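Local coordinates for piwi domain-containing protein (Vanderwaltozyma polyspora, PDB 5THE) that forms the C-terminal lobe of a budding yeast Argonaute, binding a short RNA strand, and probably uses such guide RNA to select RNA targets for cleavage, at residues 280-285 / 303-309; 47-51 / 410-414. Residue numbers count along the deposited sequence, not the author numbering.

Contact 1. Residues 280-285 / 303-309; sequences DQNSIA and MLQDGPG
Asn-282 lays its side chain across the corner at Asp-306 and Gly-307: in the m rotamer its CB packs 3.8 Å from Leu-304 CG, while its ND2 gives a weak hydrogen bond to Gln-305 O (2.9 Å, 127° at the hydrogen). The two strands of this beta hairpin, 282-285 and 303-305, run antiparallel at 141°, their axes approaching to 4.5 Å. Ala-285 and Met-303 form a hydrogen-bonded pair, with Ala-285 N to Met-303 O at 3.0 Å and Met-303 N to Ala-285 O at 2.9 Å. Ile-284 opposes Leu-304 as a non-hydrogen-bonded pair (CA to CA 4.7 Å), and on their shared face Ile-284 CG1 meets Leu-304 CD1 at 3.9 Å. Gln-305 N donates to Ser-283 O at 2.6 Å. The chain then turns at 306-307, with Gly-307 extended (-156°/175°) and Gly-309 at positive phi (55°/29°), yet Ser-283 N still reaches Gly-307 O at 3.2 Å. Water 1 closes this end, donating to Gln-281 O (2.7 Å), accepting from Gly-309 N (2.8 Å) and hydrogen-bonded to Ser-283 OG (2.7 Å), which also bonds His-275. These strands belong to the antiparallel part of the RNase H-like PIWI sheet: strand 264-274 pairs with 282-289, helix 490-515 touches Ile-284 through Ala-502 and Thr-503, and Asp-306 OD1 forms a salt bridge with Lys-531 NZ.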
loop_
_atom_site.group_PDB
_atom_site.type_symbol
_atom_site.label_atom_id
_atom_site.label_comp_id
_atom_site.label_asym_id
_atom_site.label_seq_id
_atom_site.Cartn_x
_atom_site.Cartn_y
_atom_site.Cartn_z
ATOM N N ASP A 280 4.919 23.024 -11.740
ATOM C CA ASP A 280 5.994 22.884 -12.720
ATOM C C ASP A 280 7.141 22.004 -12.239
ATOM O O ASP A 280 8.231 22.037 -12.817
ATOM C CB ASP A 280 6.528 24.257 -13.145
ATOM C CG ASP A 280 5.452 25.130 -13.760
ATOM O OD1 ASP A 280 4.557 24.588 -14.446
ATOM O OD2 ASP A 280 5.497 26.358 -13.548
ATOM N N GLN A 281 6.934 21.191 -11.210
ATOM C CA GLN A 281 8.028 20.398 -10.671
ATOM C C GLN A 281 8.036 18.997 -11.273
ATOM O O GLN A 281 7.037 18.518 -11.821
ATOM C CB GLN A 281 7.950 20.339 -9.145
ATOM C CG GLN A 281 8.177 21.702 -8.507
ATOM C CD GLN A 281 9.420 22.384 -9.066
ATOM O OE1 GLN A 281 10.539 21.872 -8.940
ATOM N NE2 GLN A 281 9.224 23.528 -9.705
ATOM N N ASN A 282 9.207 18.366 -11.204
ATOM C CA ASN A 282 9.389 17.026 -11.737
ATOM C C ASN A 282 8.461 16.049 -11.031
ATOM O O ASN A 282 8.073 16.242 -9.876
ATOM C CB ASN A 282 10.841 16.568 -11.571
ATOM C CG ASN A 282 11.806 17.285 -12.509
ATOM O OD1 ASN A 282 11.428 18.211 -13.227
ATOM N ND2 ASN A 282 13.063 16.848 -12.502
ATOM N N SER A 283 8.106 14.991 -11.739
ATOM C CA SER A 283 7.262 13.966 -11.160
ATOM C C SER A 283 8.060 13.097 -10.176
ATOM O O SER A 283 9.296 13.122 -10.126
ATOM C CB SER A 283 6.642 13.129 -12.277
ATOM O OG SER A 283 5.887 13.971 -13.121
ATOM N N ILE A 284 7.326 12.320 -9.383
ATOM C CA ILE A 284 7.892 11.439 -8.367
ATOM C C ILE A 284 7.425 10.024 -8.662
ATOM O O ILE A 284 6.232 9.800 -8.878
ATOM C CB ILE A 284 7.472 11.866 -6.947
ATOM C CG1 ILE A 284 7.960 13.277 -6.663
ATOM C CG2 ILE A 284 8.007 10.876 -5.894
ATOM C CD1 ILE A 284 7.561 13.838 -5.312
ATOM N N ALA A 285 8.363 9.078 -8.675
ATOM C CA ALA A 285 8.068 7.667 -8.876
ATOM C C ALA A 285 8.446 6.889 -7.625
ATOM O O ALA A 285 9.366 7.271 -6.899
ATOM C CB ALA A 285 8.828 7.085 -10.088
ATOM N N MET A 303 12.053 8.090 -6.151
ATOM C CA MET A 303 13.032 8.975 -6.760
ATOM C C MET A 303 12.300 10.080 -7.504
ATOM O O MET A 303 11.132 9.940 -7.881
ATOM C CB MET A 303 13.968 8.226 -7.714
ATOM C CG MET A 303 13.236 7.600 -8.879
ATOM S SD MET A 303 14.385 6.668 -9.896
ATOM C CE MET A 303 13.285 6.032 -11.118
ATOM N N LEU A 304 12.999 11.192 -7.685
ATOM C CA LEU A 304 12.484 12.291 -8.483
ATOM C C LEU A 304 12.676 11.955 -9.954
ATOM O O LEU A 304 13.757 11.516 -10.351
ATOM C CB LEU A 304 13.220 13.585 -8.131
ATOM C CG LEU A 304 12.558 14.862 -8.630
ATOM C CD1 LEU A 304 11.209 15.058 -7.950
ATOM C CD2 LEU A 304 13.465 16.055 -8.380
ATOM N N GLN A 305 11.629 12.136 -10.756
ATOM C CA GLN A 305 11.750 11.914 -12.191
ATOM C C GLN A 305 12.593 13.018 -12.827
ATOM O O GLN A 305 12.957 14.011 -12.193
ATOM C CB GLN A 305 10.376 11.870 -12.849
ATOM C CG GLN A 305 9.535 10.667 -12.464
ATOM C CD GLN A 305 9.730 9.519 -13.427
ATOM O OE1 GLN A 305 10.695 8.757 -13.320
ATOM N NE2 GLN A 305 8.820 9.394 -14.387
ATOM N N ASP A 306 12.850 12.862 -14.131
ATOM C CA ASP A 306 13.739 13.756 -14.865
ATOM C C ASP A 306 13.082 15.064 -15.277
ATOM O O ASP A 306 13.793 16.046 -15.499
ATOM C CB ASP A 306 14.274 13.047 -16.110
ATOM C CG ASP A 306 15.315 12.000 -15.778
ATOM O OD1 ASP A 306 16.005 12.160 -14.753
ATOM O OD2 ASP A 306 15.449 11.019 -16.539
ATOM N N GLY A 307 11.755 15.106 -15.393
ATOM C CA GLY A 307 11.067 16.296 -15.833
ATOM C C GLY A 307 9.632 16.337 -15.352
ATOM O O GLY A 307 9.128 15.382 -14.746
ATOM N N PRO A 308 8.944 17.445 -15.618
ATOM C CA PRO A 308 7.556 17.588 -15.167
ATOM C C PRO A 308 6.591 16.794 -16.031
ATOM O O PRO A 308 6.791 16.628 -17.237
ATOM C CB PRO A 308 7.297 19.094 -15.307
ATOM C CG PRO A 308 8.181 19.502 -16.436
ATOM C CD PRO A 308 9.418 18.640 -16.339
ATOM N N GLY A 309 5.526 16.311 -15.392
ATOM C CA GLY A 309 4.546 15.496 -16.092
ATOM C C GLY A 309 5.133 14.283 -16.785
ATOM O O GLY A 309 4.597 13.838 -17.810
HETATM O O HOH W 1 5.407 16.525 -12.587
#

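Contact 2. Residues 47-51 / 410-414; sequences KDKSY and EVAVQ
One direct backbone hydrogen bond joins the segments: Ala-412 N donates to Lys-49 O at 2.7 Å and a nearly straight 171°. The same carbonyl receives a CA-H...O contact, Val-411 CA lying 3.4 Å from Lys-49 O. Along 47-51, Asp-48, Ser-50 and Tyr-51 have phi near -58° and psi of 140° to 151°, whereas Lys-49 is more extended (-142°/167°). The end-to-end directions of 48-51 and 410-414 are 74° apart, with Ser-50 CA 4.1 Å from Val-411 CA, so the two do not pair as neighbouring strands. Instead, a long N-terminal loop is laid over the central strand of a small three-stranded antiparallel sheet, in which 410-415 lies between 402-404 and 418-419. Among the carbon contacts, Asp-48 CB meets Val-411 CG2 in van der Waals contact at 3.4 Å, and the apolar pair is Tyr-51 CB with Ala-412 CB at 3.9 Å. With chi1 at -166° (t), the Tyr-51 ring runs along the strand towards Gln-414, Ala-412 CB and Gln-414 O lying at its edge; Tyr-51 CE1 is 3.5 Å from that Gln-414 O. Water bridges supply the rest. Water 2 donates to Asp-48 OD1 (2.8 Å) and Ala-412 O (2.9 Å); water 3 donates to Gln-414 OE1 (2.6 Å) and bonds Tyr-51 OH (3.0 Å). Beyond the pair, Asn-405 bonds Asp-48 OD2, and Gln-414 NE2 donates to Gln-400 O.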
loop_
_atom_site.group_PDB
_atom_site.type_symbol
_atom_site.label_atom_id
_atom_site.label_comp_id
_atom_site.label_asym_id
_atom_site.label_seq_id
_atom_site.Cartn_x
_atom_site.Cartn_y
_atom_site.Cartn_z
ATOM N N LYS A 47 -17.663 -17.890 2.650
ATOM C CA LYS A 47 -18.308 -18.986 1.948
ATOM C C LYS A 47 -19.686 -18.535 1.482
ATOM O O LYS A 47 -20.433 -17.904 2.234
ATOM C CB LYS A 47 -18.400 -20.245 2.835
ATOM C CG LYS A 47 -17.032 -20.825 3.156
ATOM C CD LYS A 47 -17.119 -22.188 3.817
ATOM C CE LYS A 47 -15.728 -22.747 4.104
ATOM N NZ LYS A 47 -15.815 -24.011 4.872
ATOM N N ASP A 48 -19.989 -18.848 0.224
ATOM C CA ASP A 48 -21.216 -18.394 -0.410
ATOM C C ASP A 48 -22.453 -18.808 0.387
ATOM O O ASP A 48 -22.536 -19.926 0.908
ATOM C CB ASP A 48 -21.321 -18.981 -1.817
ATOM C CG ASP A 48 -20.407 -18.326 -2.818
ATOM O OD1 ASP A 48 -19.971 -17.169 -2.622
ATOM O OD2 ASP A 48 -20.158 -18.981 -3.850
ATOM N N LYS A 49 -23.420 -17.894 0.462
ATOM C CA LYS A 49 -24.763 -18.192 0.944
ATOM C C LYS A 49 -25.769 -17.411 0.121
ATOM O O LYS A 49 -25.427 -16.489 -0.629
ATOM C CB LYS A 49 -24.945 -17.860 2.437
ATOM C CG LYS A 49 -24.109 -18.779 3.349
ATOM C CD LYS A 49 -24.424 -18.604 4.837
ATOM C CE LYS A 49 -23.543 -19.529 5.673
ATOM N NZ LYS A 49 -24.010 -19.713 7.078
ATOM N N SER A 50 -27.032 -17.800 0.279
ATOM C CA SER A 50 -28.121 -17.087 -0.359
ATOM C C SER A 50 -28.150 -15.633 0.095
ATOM O O SER A 50 -27.867 -15.315 1.257
ATOM C CB SER A 50 -29.455 -17.752 -0.028
ATOM O OG SER A 50 -30.495 -16.842 -0.332
ATOM N N TYR A 51 -28.471 -14.751 -0.844
ATOM C CA TYR A 51 -28.809 -13.383 -0.504
ATOM C C TYR A 51 -29.986 -13.378 0.464
ATOM O O TYR A 51 -30.824 -14.281 0.457
ATOM C CB TYR A 51 -29.178 -12.608 -1.770
ATOM C CG TYR A 51 -29.227 -11.123 -1.576
ATOM C CD1 TYR A 51 -28.056 -10.370 -1.595
ATOM C CD2 TYR A 51 -30.435 -10.464 -1.376
ATOM C CE1 TYR A 51 -28.083 -9.003 -1.419
ATOM C CE2 TYR A 51 -30.476 -9.079 -1.200
ATOM C CZ TYR A 51 -29.292 -8.363 -1.226
ATOM O OH TYR A 51 -29.290 -7.010 -1.043
ATOM N N GLU A 410 -27.693 -21.712 -4.993
ATOM C CA GLU A 410 -28.188 -20.363 -5.264
ATOM C C GLU A 410 -27.672 -19.423 -4.180
ATOM O O GLU A 410 -27.953 -19.607 -2.991
ATOM C CB GLU A 410 -29.715 -20.336 -5.322
ATOM C CG GLU A 410 -30.297 -21.047 -6.537
ATOM C CD GLU A 410 -30.376 -20.160 -7.778
ATOM O OE1 GLU A 410 -29.885 -19.014 -7.747
ATOM O OE2 GLU A 410 -30.934 -20.617 -8.797
ATOM N N VAL A 411 -26.937 -18.399 -4.596
ATOM C CA VAL A 411 -25.951 -17.775 -3.733
ATOM C C VAL A 411 -25.877 -16.289 -4.072
ATOM O O VAL A 411 -26.085 -15.898 -5.221
ATOM C CB VAL A 411 -24.653 -18.582 -3.959
ATOM C CG1 VAL A 411 -23.481 -17.738 -4.256
ATOM C CG2 VAL A 411 -24.463 -19.626 -2.849
ATOM N N ALA A 412 -25.625 -15.448 -3.059
ATOM C CA ALA A 412 -25.591 -13.997 -3.281
ATOM C C ALA A 412 -24.542 -13.620 -4.319
ATOM O O ALA A 412 -23.385 -14.042 -4.242
ATOM C CB ALA A 412 -25.301 -13.244 -1.986
ATOM N N VAL A 413 -24.955 -12.829 -5.305
ATOM C CA VAL A 413 -24.049 -12.281 -6.299
ATOM C C VAL A 413 -24.040 -10.760 -6.277
ATOM O O VAL A 413 -23.497 -10.131 -7.186
ATOM C CB VAL A 413 -24.388 -12.811 -7.711
ATOM C CG1 VAL A 413 -24.158 -14.310 -7.763
ATOM C CG2 VAL A 413 -25.858 -12.463 -8.106
ATOM N N GLN A 414 -24.626 -10.148 -5.262
ATOM C CA GLN A 414 -24.467 -8.713 -5.065
ATOM C C GLN A 414 -24.373 -8.430 -3.577
ATOM O O GLN A 414 -24.811 -9.231 -2.749
ATOM C CB GLN A 414 -25.617 -7.914 -5.683
ATOM C CG GLN A 414 -26.994 -8.341 -5.221
ATOM C CD GLN A 414 -28.065 -7.341 -5.634
ATOM O OE1 GLN A 414 -28.205 -6.291 -5.014
ATOM N NE2 GLN A 414 -28.806 -7.653 -6.697
HETATM O O HOH W 2 -22.201 -15.546 -2.062
HETATM O O HOH W 3 -27.078 -5.838 -2.672
#

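How the contacts relate
Contacts 1 and 2 lie on opposite sides of the chain's centre, with their own centres about 47 Å apart and nearest atoms about 36 Å apart, so they do not touch. Along the sequence the order is 47-51, 280-285, 303-309, 410-414: both segments of contact 1 fall within the chain that runs between the two halves of contact 2. Contact 1 is local, within one hairpin of the large mixed PIWI sheet, whereas contact 2 spans 358 intervening residues and ties the N-terminal part of this lobe to a separate small sheet. Nearest atoms are about 15 Å and 13 Å from the bound RNA, so neither contact touches it directly.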